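Local coordinates for protein Mono(ADP-ribosyl)transferase SpvB (Salmonella typhimurium, PDB 2GWM) that probably transfers ADP-ribose from NAD(+) to an arginine of host actin, a toxin activity that blocks actin polymerisation and breaks down the cytoskeleton, at residues E66-V78 with K130-H142. Numbering follows the deposited sequence.
Sequences EGLSSLPETDHRV and KGHKGRILGDVAH
Arg135 lies beneath Glu73 where the linker that leaves helix 50-69 runs past strand 135-136. The CG of Glu73 sits over the centre of the guanidinium, 3.4 Å from Arg135 CZ, and the carboxylate follows as a stacked plane tilted by only 10°. Glu73 OE1 and Arg135 NH2 are 3.9 Å apart, a long salt bridge in which the charges attract but no N-H points at the oxygen. The hydrogen bonds of the group run elsewhere. In the guanidinium plane, NH1 donates to His132 O, on a lone pair, and to Gly134 O, from above that carbonyl's plane; NH2 donates to a water held by Ser69 O, and NE makes a weak, bent bond of 3.2 Å to Leu71 O (124° at the hydrogen). A bend at chi2 (-74°) turns the Arg135 chain along the backbone of 68-72, with CG 3.2 Å from Leu68 O.

Beside this polar centre, Leu137 CD1 touches both Leu68 CD1 (3.7 Å) and Leu71 CD1, and Leu71 CD2 reaches Val140 CG2. Farther along the linker, Ile136 CG1 approaches the His76 ring obliquely at CE1; that ring is held by an in-plane bond of 2.8 Å between its ND1 and Thr74 OG1. Water bridges much of the polar seam: two link Pro72 O to the Ile136 backbone, and others join Glu73 OE1 to His132 O, Thr74 N to Gly134 O and His76 O to His132 NE2. Arg77, near Lys130, finds its charge partner in Glu129.

The contact joins the end of helix 50-69 and its linker to an edge strand of this ADP-ribosyltransferase domain's small sheet. Leu137 also touches the predicted active-site residue Glu148. The chemistry implies that NH1's two bonds help fix the guanidinium's rotation, while stacking, apolar packing and water bridges, with one weak direct hydrogen bond, join linker and strand.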
ATOM      1  N   GLU A  66      -0.014  11.384   9.748  1.00 18.52           N
ATOM      2  CA  GLU A  66      -0.017  12.843   9.713  1.00 18.40           C
ATOM      3  C   GLU A  66       1.157  13.343   8.872  1.00 18.54           C
ATOM      4  O   GLU A  66       0.973  14.309   8.118  1.00 19.07           O
ATOM      5  CB  GLU A  66       0.043  13.403  11.117  1.00 19.78           C
ATOM      6  CG  GLU A  66       0.245  14.901  11.160  1.00 20.02           C
ATOM      7  CD  GLU A  66      -0.839  15.703  10.544  1.00 23.90           C
ATOM      8  OE1 GLU A  66      -1.975  15.164  10.467  1.00 27.97           O
ATOM      9  OE2 GLU A  66      -0.526  16.865  10.119  1.00 28.64           O
ATOM     10  N   GLY A  67       2.341  12.731   8.996  1.00 18.48           N
ATOM     11  CA  GLY A  67       3.422  13.116   8.133  1.00 18.93           C
ATOM     12  C   GLY A  67       3.009  12.981   6.668  1.00 19.46           C
ATOM     13  O   GLY A  67       3.243  13.835   5.856  1.00 19.65           O
ATOM     14  N   LEU A  68       2.379  11.867   6.357  1.00 17.98           N
ATOM     15  CA  LEU A  68       1.947  11.635   4.996  1.00 19.51           C
ATOM     16  C   LEU A  68       0.981  12.693   4.536  1.00 19.54           C
ATOM     17  O   LEU A  68       1.119  13.253   3.440  1.00 20.63           O
ATOM     18  CB  LEU A  68       1.291  10.279   4.918  1.00 18.70           C
ATOM     19  CG  LEU A  68       0.805   9.805   3.552  1.00 18.37           C
ATOM     20  CD1 LEU A  68       1.885   9.674   2.569  1.00 20.49           C
ATOM     21  CD2 LEU A  68       0.090   8.492   3.688  1.00 18.79           C
ATOM     22  N   SER A  69      -0.055  12.932   5.350  1.00 21.17           N
ATOM     23  CA  SER A  69      -1.077  13.910   5.011  1.00 21.61           C
ATOM     24  C   SER A  69      -0.474  15.301   4.734  1.00 21.54           C
ATOM     25  O   SER A  69      -1.001  16.077   3.933  1.00 22.85           O
ATOM     26  CB  SER A  69      -2.135  13.929   6.084  1.00 22.37           C
ATOM     27  OG  SER A  69      -3.176  14.861   5.860  1.00 27.59           O
ATOM     28  N   SER A  70       0.645  15.634   5.377  1.00 21.60           N
ATOM     29  CA  SER A  70       1.210  16.968   5.282  1.00 21.63           C
ATOM     30  C   SER A  70       2.001  17.182   4.014  1.00 21.83           C
ATOM     31  O   SER A  70       2.379  18.310   3.695  1.00 22.92           O
ATOM     32  CB  SER A  70       2.087  17.233   6.500  1.00 21.12           C
ATOM     33  OG  SER A  70       3.306  16.520   6.400  1.00 22.15           O
ATOM     34  N   LEU A  71       2.193  16.111   3.245  1.00 22.62           N
ATOM     35  CA  LEU A  71       2.895  16.222   1.999  1.00 22.45           C
ATOM     36  C   LEU A  71       1.999  16.829   0.933  1.00 23.75           C
ATOM     37  O   LEU A  71       0.768  16.803   1.029  1.00 22.77           O
ATOM     38  CB  LEU A  71       3.376  14.841   1.540  1.00 23.26           C
ATOM     39  CG  LEU A  71       4.417  14.132   2.413  1.00 23.81           C
ATOM     40  CD1 LEU A  71       4.842  12.784   1.872  1.00 21.98           C
ATOM     41  CD2 LEU A  71       5.637  14.970   2.621  1.00 26.31           C
ATOM     42  N   PRO A  72       2.615  17.434  -0.072  1.00 24.74           N
ATOM     43  CA  PRO A  72       1.845  18.134  -1.089  1.00 25.31           C
ATOM     44  C   PRO A  72       1.009  17.193  -1.949  1.00 25.11           C
ATOM     45  O   PRO A  72       1.432  16.075  -2.251  1.00 25.25           O
ATOM     46  CB  PRO A  72       2.911  18.825  -1.945  1.00 25.47           C
ATOM     47  CG  PRO A  72       4.188  18.626  -1.263  1.00 26.75           C
ATOM     48  CD  PRO A  72       4.067  17.531  -0.285  1.00 25.19           C
ATOM     49  N   GLU A  73      -0.183  17.669  -2.309  1.00 25.72           N
ATOM     50  CA  GLU A  73      -1.080  16.975  -3.232  1.00 26.60           C
ATOM     51  C   GLU A  73      -0.587  17.168  -4.647  1.00 27.27           C
ATOM     52  O   GLU A  73       0.093  18.143  -4.967  1.00 27.37           O
ATOM     53  CB  GLU A  73      -2.517  17.498  -3.078  1.00 27.07           C
ATOM     54  CG  GLU A  73      -3.128  17.107  -1.776  1.00 28.21           C
ATOM     55  CD  GLU A  73      -4.577  17.503  -1.647  1.00 30.29           C
ATOM     56  OE1 GLU A  73      -5.447  16.762  -2.157  1.00 32.50           O
ATOM     57  OE2 GLU A  73      -4.834  18.546  -1.008  1.00 35.42           O
ATOM     58  N   THR A  74      -0.925  16.213  -5.489  1.00 26.79           N
ATOM     59  CA  THR A  74      -0.543  16.224  -6.893  1.00 27.71           C
ATOM     60  C   THR A  74      -1.805  15.934  -7.696  1.00 28.98           C
ATOM     61  O   THR A  74      -2.895  15.754  -7.138  1.00 29.14           O
ATOM     62  CB  THR A  74       0.556  15.174  -7.186  1.00 27.65           C
ATOM     63  OG1 THR A  74       0.160  13.908  -6.627  1.00 27.00           O
ATOM     64  CG2 THR A  74       1.904  15.628  -6.557  1.00 28.43           C
ATOM     65  N   ASP A  75      -1.664  15.973  -9.002  1.00 29.25           N
ATOM     66  CA  ASP A  75      -2.806  15.863  -9.906  1.00 29.64           C
ATOM     67  C   ASP A  75      -3.092  14.471 -10.433  1.00 28.93           C
ATOM     68  O   ASP A  75      -3.877  14.328 -11.380  1.00 29.24           O
ATOM     69  CB  ASP A  75      -2.600  16.823 -11.103  1.00 30.40           C
ATOM     70  CG  ASP A  75      -2.824  18.279 -10.738  1.00 34.13           C
ATOM     71  OD1 ASP A  75      -3.323  18.586  -9.624  1.00 35.93           O
ATOM     72  OD2 ASP A  75      -2.541  19.155 -11.596  1.00 41.56           O
ATOM     73  N   HIS A  76      -2.444  13.439  -9.896  1.00 27.86           N
ATOM     74  CA  HIS A  76      -2.618  12.055 -10.385  1.00 26.86           C
ATOM     75  C   HIS A  76      -4.043  11.600 -10.301  1.00 25.94           C
ATOM     76  O   HIS A  76      -4.751  11.903  -9.338  1.00 25.24           O
ATOM     77  CB  HIS A  76      -1.721  11.094  -9.635  1.00 27.46           C
ATOM     78  CG  HIS A  76      -0.282  11.434  -9.763  1.00 26.12           C
ATOM     79  ND1 HIS A  76       0.335  12.305  -8.898  1.00 27.98           N
ATOM     80  CD2 HIS A  76       0.648  11.090 -10.683  1.00 28.98           C
ATOM     81  CE1 HIS A  76       1.595  12.460  -9.257  1.00 26.77           C
ATOM     82  NE2 HIS A  76       1.807  11.757 -10.350  1.00 28.15           N
ATOM     83  N   ARG A  77      -4.475  10.919 -11.372  1.00 25.73           N
ATOM     84  CA  ARG A  77      -5.842  10.394 -11.434  1.00 25.70           C
ATOM     85  C   ARG A  77      -5.869   8.897 -11.613  1.00 23.49           C
ATOM     86  O   ARG A  77      -6.954   8.320 -11.666  1.00 23.76           O
ATOM     87  CB  ARG A  77      -6.654  11.069 -12.523  1.00 26.29           C
ATOM     88  CG  ARG A  77      -6.939  12.543 -12.241  1.00 26.35           C
ATOM     89  CD  ARG A  77      -7.846  12.860 -11.004  1.00 28.32           C
ATOM     90  NE  ARG A  77      -9.177  12.253 -11.126  1.00 28.18           N
ATOM     91  CZ  ARG A  77     -10.247  12.833 -11.653  1.00 31.09           C
ATOM     92  NH1 ARG A  77     -10.183  14.058 -12.134  1.00 32.98           N
ATOM     93  NH2 ARG A  77     -11.395  12.169 -11.700  1.00 31.99           N
ATOM     94  N   VAL A  78      -4.694   8.260 -11.607  1.00 22.85           N
ATOM     95  CA  VAL A  78      -4.576   6.819 -11.625  1.00 22.87           C
ATOM     96  C   VAL A  78      -3.204   6.436 -11.079  1.00 23.32           C
ATOM     97  O   VAL A  78      -2.218   7.134 -11.257  1.00 25.70           O
ATOM     98  CB  VAL A  78      -4.802   6.287 -13.073  1.00 23.84           C
ATOM     99  CG1 VAL A  78      -3.697   6.794 -14.020  1.00 25.34           C
ATOM    100  CG2 VAL A  78      -4.962   4.784 -13.105  1.00 22.68           C
ATOM    101  N   LYS A 130     -10.407  13.528  -7.402  1.00 23.14           N
ATOM    102  CA  LYS A 130      -9.712  14.687  -6.819  1.00 24.40           C
ATOM    103  C   LYS A 130      -9.953  14.714  -5.344  1.00 24.14           C
ATOM    104  O   LYS A 130     -11.036  14.422  -4.914  1.00 24.84           O
ATOM    105  CB  LYS A 130     -10.229  15.970  -7.419  1.00 24.95           C
ATOM    106  CG  LYS A 130      -9.783  16.270  -8.806  1.00 29.64           C
ATOM    107  CD  LYS A 130     -10.493  17.558  -9.236  1.00 31.25           C
ATOM    108  CE  LYS A 130     -10.549  17.810 -10.726  1.00 34.55           C
ATOM    109  NZ  LYS A 130     -11.316  19.046 -11.026  1.00 36.73           N
ATOM    110  N   GLY A 131      -8.918  14.986  -4.561  1.00 24.36           N
ATOM    111  CA  GLY A 131      -9.061  15.152  -3.104  1.00 24.31           C
ATOM    112  C   GLY A 131      -8.785  13.899  -2.304  1.00 23.12           C
ATOM    113  O   GLY A 131      -9.007  13.846  -1.083  1.00 24.15           O
ATOM    114  N   HIS A 132      -8.328  12.859  -3.006  1.00 22.44           N
ATOM    115  CA  HIS A 132      -8.010  11.589  -2.371  1.00 21.50           C
ATOM    116  C   HIS A 132      -6.829  11.774  -1.393  1.00 20.74           C
ATOM    117  O   HIS A 132      -6.130  12.775  -1.463  1.00 21.32           O
ATOM    118  CB  HIS A 132      -7.655  10.559  -3.436  1.00 21.03           C
ATOM    119  CG  HIS A 132      -6.406  10.897  -4.184  1.00 21.50           C
ATOM    120  ND1 HIS A 132      -5.158  10.612  -3.685  1.00 21.28           N
ATOM    121  CD2 HIS A 132      -6.203  11.539  -5.360  1.00 20.33           C
ATOM    122  CE1 HIS A 132      -4.241  11.041  -4.530  1.00 21.86           C
ATOM    123  NE2 HIS A 132      -4.846  11.595  -5.567  1.00 21.94           N
ATOM    124  N   LYS A 133      -6.614  10.791  -0.524  1.00 20.72           N
ATOM    125  CA  LYS A 133      -5.630  10.903   0.574  1.00 21.17           C
ATOM    126  C   LYS A 133      -4.231  10.409   0.218  1.00 20.19           C
ATOM    127  O   LYS A 133      -3.322  10.414   1.031  1.00 21.05           O
ATOM    128  CB  LYS A 133      -6.144  10.134   1.784  1.00 21.89           C
ATOM    129  CG  LYS A 133      -7.338  10.807   2.441  1.00 21.85           C
ATOM    130  CD  LYS A 133      -7.706  10.074   3.706  1.00 26.56           C
ATOM    131  CE  LYS A 133      -8.835  10.790   4.463  1.00 29.15           C
ATOM    132  NZ  LYS A 133      -8.384  12.044   5.068  1.00 35.33           N
ATOM    133  N   GLY A 134      -4.038   9.975  -1.018  1.00 19.56           N
ATOM    134  CA  GLY A 134      -2.742   9.523  -1.419  1.00 19.48           C
ATOM    135  C   GLY A 134      -1.762  10.656  -1.611  1.00 18.92           C
ATOM    136  O   GLY A 134      -2.131  11.743  -2.071  1.00 20.81           O
ATOM    137  N   ARG A 135      -0.502  10.428  -1.278  1.00 19.18           N
ATOM    138  CA  ARG A 135       0.509  11.453  -1.430  1.00 20.26           C
ATOM    139  C   ARG A 135       1.787  10.878  -1.987  1.00 19.56           C
ATOM    140  O   ARG A 135       2.224   9.760  -1.645  1.00 18.78           O
ATOM    141  CB  ARG A 135       0.815  12.124  -0.094  1.00 20.39           C
ATOM    142  CG  ARG A 135      -0.341  12.794   0.576  1.00 22.30           C
ATOM    143  CD  ARG A 135      -0.684  14.056  -0.128  1.00 23.81           C
ATOM    144  NE  ARG A 135      -1.729  14.786   0.576  1.00 25.04           N
ATOM    145  CZ  ARG A 135      -3.043  14.549   0.450  1.00 25.59           C
ATOM    146  NH1 ARG A 135      -3.493  13.589  -0.332  1.00 23.23           N
ATOM    147  NH2 ARG A 135      -3.919  15.282   1.115  1.00 30.13           N
ATOM    148  N   ILE A 136       2.371  11.601  -2.917  1.00 21.34           N
ATOM    149  CA  ILE A 136       3.660  11.230  -3.461  1.00 20.76           C
ATOM    150  C   ILE A 136       4.732  11.478  -2.404  1.00 21.19           C
ATOM    151  O   ILE A 136       4.815  12.539  -1.800  1.00 20.30           O
ATOM    152  CB  ILE A 136       3.993  12.070  -4.714  1.00 22.13           C
ATOM    153  CG1 ILE A 136       3.046  11.695  -5.870  1.00 23.54           C
ATOM    154  CG2 ILE A 136       5.468  11.922  -5.091  1.00 22.81           C
ATOM    155  CD1 ILE A 136       3.233  10.419  -6.504  1.00 22.60           C
ATOM    156  N   LEU A 137       5.572  10.478  -2.201  1.00 20.53           N
ATOM    157  CA  LEU A 137       6.552  10.544  -1.117  1.00 21.28           C
ATOM    158  C   LEU A 137       7.729  11.413  -1.479  1.00 20.90           C
ATOM    159  O   LEU A 137       8.259  12.146  -0.623  1.00 22.16           O
ATOM    160  CB  LEU A 137       7.043   9.170  -0.755  1.00 20.53           C
ATOM    161  CG  LEU A 137       6.431   8.358   0.369  1.00 26.68           C
ATOM    162  CD1 LEU A 137       5.277   8.958   1.168  1.00 23.32           C
ATOM    163  CD2 LEU A 137       6.512   6.950   0.326  1.00 22.96           C
ATOM    164  N   GLY A 138       8.146  11.336  -2.733  1.00 22.03           N
ATOM    165  CA  GLY A 138       9.322  12.053  -3.168  1.00 22.80           C
ATOM    166  C   GLY A 138      10.521  11.671  -2.304  1.00 23.64           C
ATOM    167  O   GLY A 138      10.788  10.490  -2.091  1.00 21.78           O
ATOM    168  N   ASP A 139      11.201  12.689  -1.800  1.00 24.22           N
ATOM    169  CA  ASP A 139      12.433  12.472  -1.075  1.00 25.27           C
ATOM    170  C   ASP A 139      12.210  11.927   0.337  1.00 24.15           C
ATOM    171  O   ASP A 139      13.160  11.593   1.029  1.00 26.49           O
ATOM    172  CB  ASP A 139      13.226  13.757  -0.957  1.00 26.32           C
ATOM    173  CG  ASP A 139      14.654  13.496  -0.517  1.00 29.45           C
ATOM    174  OD1 ASP A 139      15.356  12.725  -1.199  1.00 36.44           O
ATOM    175  OD2 ASP A 139      15.061  14.042   0.513  1.00 38.64           O
ATOM    176  N   VAL A 140      10.969  11.844   0.768  1.00 23.65           N
ATOM    177  CA  VAL A 140      10.658  11.181   2.030  1.00 23.20           C
ATOM    178  C   VAL A 140      10.926   9.683   1.918  1.00 23.28           C
ATOM    179  O   VAL A 140      11.220   9.012   2.910  1.00 24.17           O
ATOM    180  CB  VAL A 140       9.244  11.441   2.445  1.00 24.31           C
ATOM    181  CG1 VAL A 140       8.899  10.624   3.650  1.00 25.01           C
ATOM    182  CG2 VAL A 140       9.117  12.903   2.750  1.00 23.67           C
ATOM    183  N   ALA A 141      10.809   9.128   0.712  1.00 22.64           N
ATOM    184  CA  ALA A 141      11.007   7.693   0.542  1.00 21.84           C
ATOM    185  C   ALA A 141      12.443   7.348   0.882  1.00 23.32           C
ATOM    186  O   ALA A 141      13.376   8.089   0.529  1.00 22.65           O
ATOM    187  CB  ALA A 141      10.724   7.291  -0.902  1.00 21.94           C
ATOM    188  N   HIS A 142      12.655   6.181   1.464  1.00 23.70           N
ATOM    189  CA  HIS A 142      14.001   5.808   1.866  1.00 24.60           C
ATOM    190  C   HIS A 142      14.884   5.602   0.675  1.00 26.17           C
ATOM    191  O   HIS A 142      16.012   6.118   0.634  1.00 25.47           O
ATOM    192  CB  HIS A 142      13.981   4.540   2.703  1.00 25.33           C
ATOM    193  CG  HIS A 142      15.315   4.225   3.288  1.00 24.44           C
ATOM    194  ND1 HIS A 142      15.885   5.015   4.268  1.00 25.03           N
ATOM    195  CD2 HIS A 142      16.235   3.296   2.963  1.00 24.65           C
ATOM    196  CE1 HIS A 142      17.073   4.525   4.569  1.00 25.89           C
ATOM    197  NE2 HIS A 142      17.314   3.493   3.783  1.00 25.68           N
TER
HETATM  198  O   HOH W   1      -3.579  16.810   3.506  1.00 40.16           O
HETATM  199  O   HOH W   2       0.809  13.760  -3.785  1.00 28.63           O
HETATM  200  O   HOH W   3       3.901  15.085  -2.358  1.00 29.80           O
HETATM  201  O   HOH W   4      -5.152  14.538  -3.355  1.00 29.94           O
HETATM  202  O   HOH W   5      -2.333  14.040  -4.079  1.00 28.54           O
HETATM  203  O   HOH W   6      -2.861  12.775  -7.007  1.00 40.52           O